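Local atomic coordinates of formate dehydrogenase (Pyrobaculum aerophilum, PDB entry 1QP8), a protein that probably acts as an NAD(P)H-dependent reductase of the D-isomer specific 2-hydroxyacid dehydrogenase family, with glyoxylate and hydroxypyruvate as likely substrates. Residues G77-N82 against P291-K296. Sequence-based numbering, arbitrary orientation.
Sequences GNAGSN and PRNIAK. With NDP (NADPH dihydro-nicotinamide-adenine-dinucleotide phosphate), chain C.
The carboxamide of Asn293 offers one flat face to the loop 77-82: the carbonyl oxygen of Asn78 stands almost straight above its plane, 3.9 Å from Asn293 CG, and the methyl of Ala79 lies over the same face toward the OD1 end (3.5 Å from CB to Asn293 OD1). Arg292 CB lies on the opposite face. With chi1 at -61°, Asn293 CG sits beside its own backbone N, and its ND2 comes within 3.3 Å of Gly77 O. Asn293 has left-handed backbone angles (phi 62°, psi 36°), a conformation asparagine tolerates well.

One main-chain hydrogen bond joins the segments, from Gly77 N to Asn293 O (3.0 Å). The donor approaches from above the carbonyl plane. The side chain of Asn78 starts away from 291-296, and its ND2 donates to Val57 O and Met274 O, the latter in helix 268-286. Ser81 OG accepts the N-H of Ala79, steadying the turn, where Gly80 adopts a positive phi that would crowd a side chain.

NADPH packs against the same turn: Ala79 CB is 3.0 Å from its O2A, and Asn82 OD1 comes 3.2 Å from nicotinamide C5N. The Gly77 bond thus ties the start of the loop between strand 75-76 and helix 83-98 to the chain following helix 268-286, while Ala79 to Asn82, without hydrogen bonds to 291-296, face the diphosphate and nicotinamide.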
# COMPACT_ATOMS: atom_id res chain seq x y z
N GLY A 77 -14.14 -25.89 -1.37
CA GLY A 77 -14.33 -24.54 -0.89
C GLY A 77 -14.06 -23.54 -2.00
O GLY A 77 -13.83 -23.91 -3.16
N ASN A 78 -14.14 -22.27 -1.67
CA ASN A 78 -13.80 -21.25 -2.63
C ASN A 78 -12.31 -21.03 -2.33
O ASN A 78 -11.70 -21.83 -1.60
CB ASN A 78 -14.59 -19.98 -2.37
CG ASN A 78 -15.56 -19.63 -3.50
OD1 ASN A 78 -15.26 -19.85 -4.69
ND2 ASN A 78 -16.71 -19.07 -3.15
N ALA A 79 -11.74 -19.97 -2.89
CA ALA A 79 -10.32 -19.63 -2.71
C ALA A 79 -9.93 -18.93 -3.98
O ALA A 79 -10.08 -19.50 -5.05
CB ALA A 79 -9.41 -20.88 -2.52
N GLY A 80 -9.42 -17.71 -3.89
CA GLY A 80 -9.08 -16.99 -5.09
C GLY A 80 -10.34 -16.28 -5.54
O GLY A 80 -10.32 -15.47 -6.46
N SER A 81 -11.45 -16.59 -4.88
CA SER A 81 -12.71 -15.96 -5.22
C SER A 81 -12.63 -14.55 -4.67
O SER A 81 -13.34 -13.66 -5.15
CB SER A 81 -13.87 -16.72 -4.60
OG SER A 81 -13.49 -17.28 -3.36
N ASN A 82 -11.76 -14.35 -3.69
CA ASN A 82 -11.55 -13.03 -3.09
C ASN A 82 -10.05 -12.73 -2.98
O ASN A 82 -9.63 -11.84 -2.24
CB ASN A 82 -12.22 -12.95 -1.71
CG ASN A 82 -11.71 -14.01 -0.77
OD1 ASN A 82 -12.14 -14.08 0.38
ND2 ASN A 82 -10.80 -14.84 -1.24
N PRO A 291 -14.66 -30.40 -9.87
CA PRO A 291 -14.82 -29.15 -9.12
C PRO A 291 -13.49 -28.74 -8.56
O PRO A 291 -12.69 -29.60 -8.18
CB PRO A 291 -15.78 -29.53 -8.01
CG PRO A 291 -16.57 -30.67 -8.63
CD PRO A 291 -15.50 -31.46 -9.29
N ARG A 292 -13.23 -27.44 -8.49
CA ARG A 292 -11.98 -26.94 -7.93
C ARG A 292 -12.03 -26.88 -6.40
O ARG A 292 -13.10 -26.93 -5.79
CB ARG A 292 -11.68 -25.55 -8.48
CG ARG A 292 -11.44 -25.55 -9.97
CD ARG A 292 -10.90 -24.21 -10.44
NE ARG A 292 -10.43 -24.29 -11.83
CZ ARG A 292 -9.90 -23.28 -12.51
NH1 ARG A 292 -9.74 -22.09 -11.93
NH2 ARG A 292 -9.51 -23.45 -13.77
N ASN A 293 -10.86 -26.82 -5.78
CA ASN A 293 -10.77 -26.70 -4.35
C ASN A 293 -11.32 -27.83 -3.52
O ASN A 293 -11.88 -27.59 -2.44
CB ASN A 293 -11.43 -25.41 -3.92
CG ASN A 293 -10.77 -24.22 -4.53
OD1 ASN A 293 -9.61 -23.95 -4.25
ND2 ASN A 293 -11.49 -23.51 -5.38
N ILE A 294 -11.18 -29.06 -4.00
CA ILE A 294 -11.68 -30.20 -3.23
C ILE A 294 -10.81 -30.27 -1.97
O ILE A 294 -9.58 -30.30 -2.05
CB ILE A 294 -11.52 -31.51 -4.02
CG1 ILE A 294 -12.33 -31.44 -5.32
CG2 ILE A 294 -11.89 -32.68 -3.14
CD1 ILE A 294 -13.82 -31.52 -5.14
N ALA A 295 -11.45 -30.31 -0.81
CA ALA A 295 -10.70 -30.38 0.44
C ALA A 295 -10.13 -31.76 0.69
O ALA A 295 -10.74 -32.78 0.35
CB ALA A 295 -11.59 -30.00 1.59
N LYS A 296 -8.94 -31.78 1.28
CA LYS A 296 -8.28 -33.02 1.64
C LYS A 296 -8.63 -33.17 3.13
O LYS A 296 -8.06 -32.51 3.99
CB LYS A 296 -6.77 -32.86 1.45
CG LYS A 296 -5.96 -34.07 1.83
CD LYS A 296 -4.48 -33.81 1.61
CE LYS A 296 -3.66 -34.95 2.18
NZ LYS A 296 -2.21 -34.82 1.87
PA NDP C . -5.56 -21.45 -0.97
O1A NDP C . -6.26 -22.35 0.01
O2A NDP C . -6.79 -20.63 -0.99
O5B NDP C . -4.28 -21.55 0.07
C5B NDP C . -3.33 -22.60 -0.36
C4B NDP C . -1.85 -22.09 -0.17
O4B NDP C . -1.36 -22.14 1.23
C3B NDP C . -0.78 -22.98 -0.92
O3B NDP C . 0.42 -22.25 -1.08
C2B NDP C . -0.74 -24.15 0.08
O2B NDP C . 0.17 -25.18 -0.00
C1B NDP C . -0.67 -23.41 1.35
N9A NDP C . -1.00 -24.23 2.48
C8A NDP C . -2.17 -24.82 2.86
N7A NDP C . -2.04 -25.49 4.01
C5A NDP C . -0.72 -25.30 4.35
C6A NDP C . 0.06 -25.76 5.47
N6A NDP C . -0.51 -26.54 6.41
N1A NDP C . 1.40 -25.39 5.52
C2A NDP C . 1.91 -24.60 4.50
N3A NDP C . 1.26 -24.14 3.44
C4A NDP C . -0.07 -24.52 3.44
O3 NDP C . -5.05 -19.98 -0.84
PN NDP C . -5.44 -18.46 -0.35
O1N NDP C . -4.33 -17.51 -0.61
O2N NDP C . -6.72 -17.98 -0.97
O5D NDP C . -5.71 -18.58 1.29
C5D NDP C . -7.00 -19.06 1.73
C4D NDP C . -6.99 -18.95 3.27
O4D NDP C . -6.87 -17.56 3.64
C3D NDP C . -8.31 -19.45 3.85
O3D NDP C . -8.21 -20.84 4.09
C2D NDP C . -8.45 -18.56 5.12
O2D NDP C . -7.87 -19.19 6.28
C1D NDP C . -7.78 -17.23 4.72
N1N NDP C . -8.78 -16.15 4.28
C2N NDP C . -8.80 -14.95 5.07
C3N NDP C . -9.72 -13.95 4.68
C7N NDP C . -9.76 -12.62 5.53
O7N NDP C . -10.41 -11.69 5.08
N7N NDP C . -9.07 -12.59 6.70
C4N NDP C . -10.62 -14.05 3.55
C5N NDP C . -10.49 -15.30 2.85
C6N NDP C . -9.64 -16.32 3.16
P2B NDP C . -0.42 -26.57 -0.79
O1X NDP C . 0.83 -27.39 -0.60
O2X NDP C . -1.59 -26.95 0.04
O3X NDP C . -0.74 -26.13 -2.14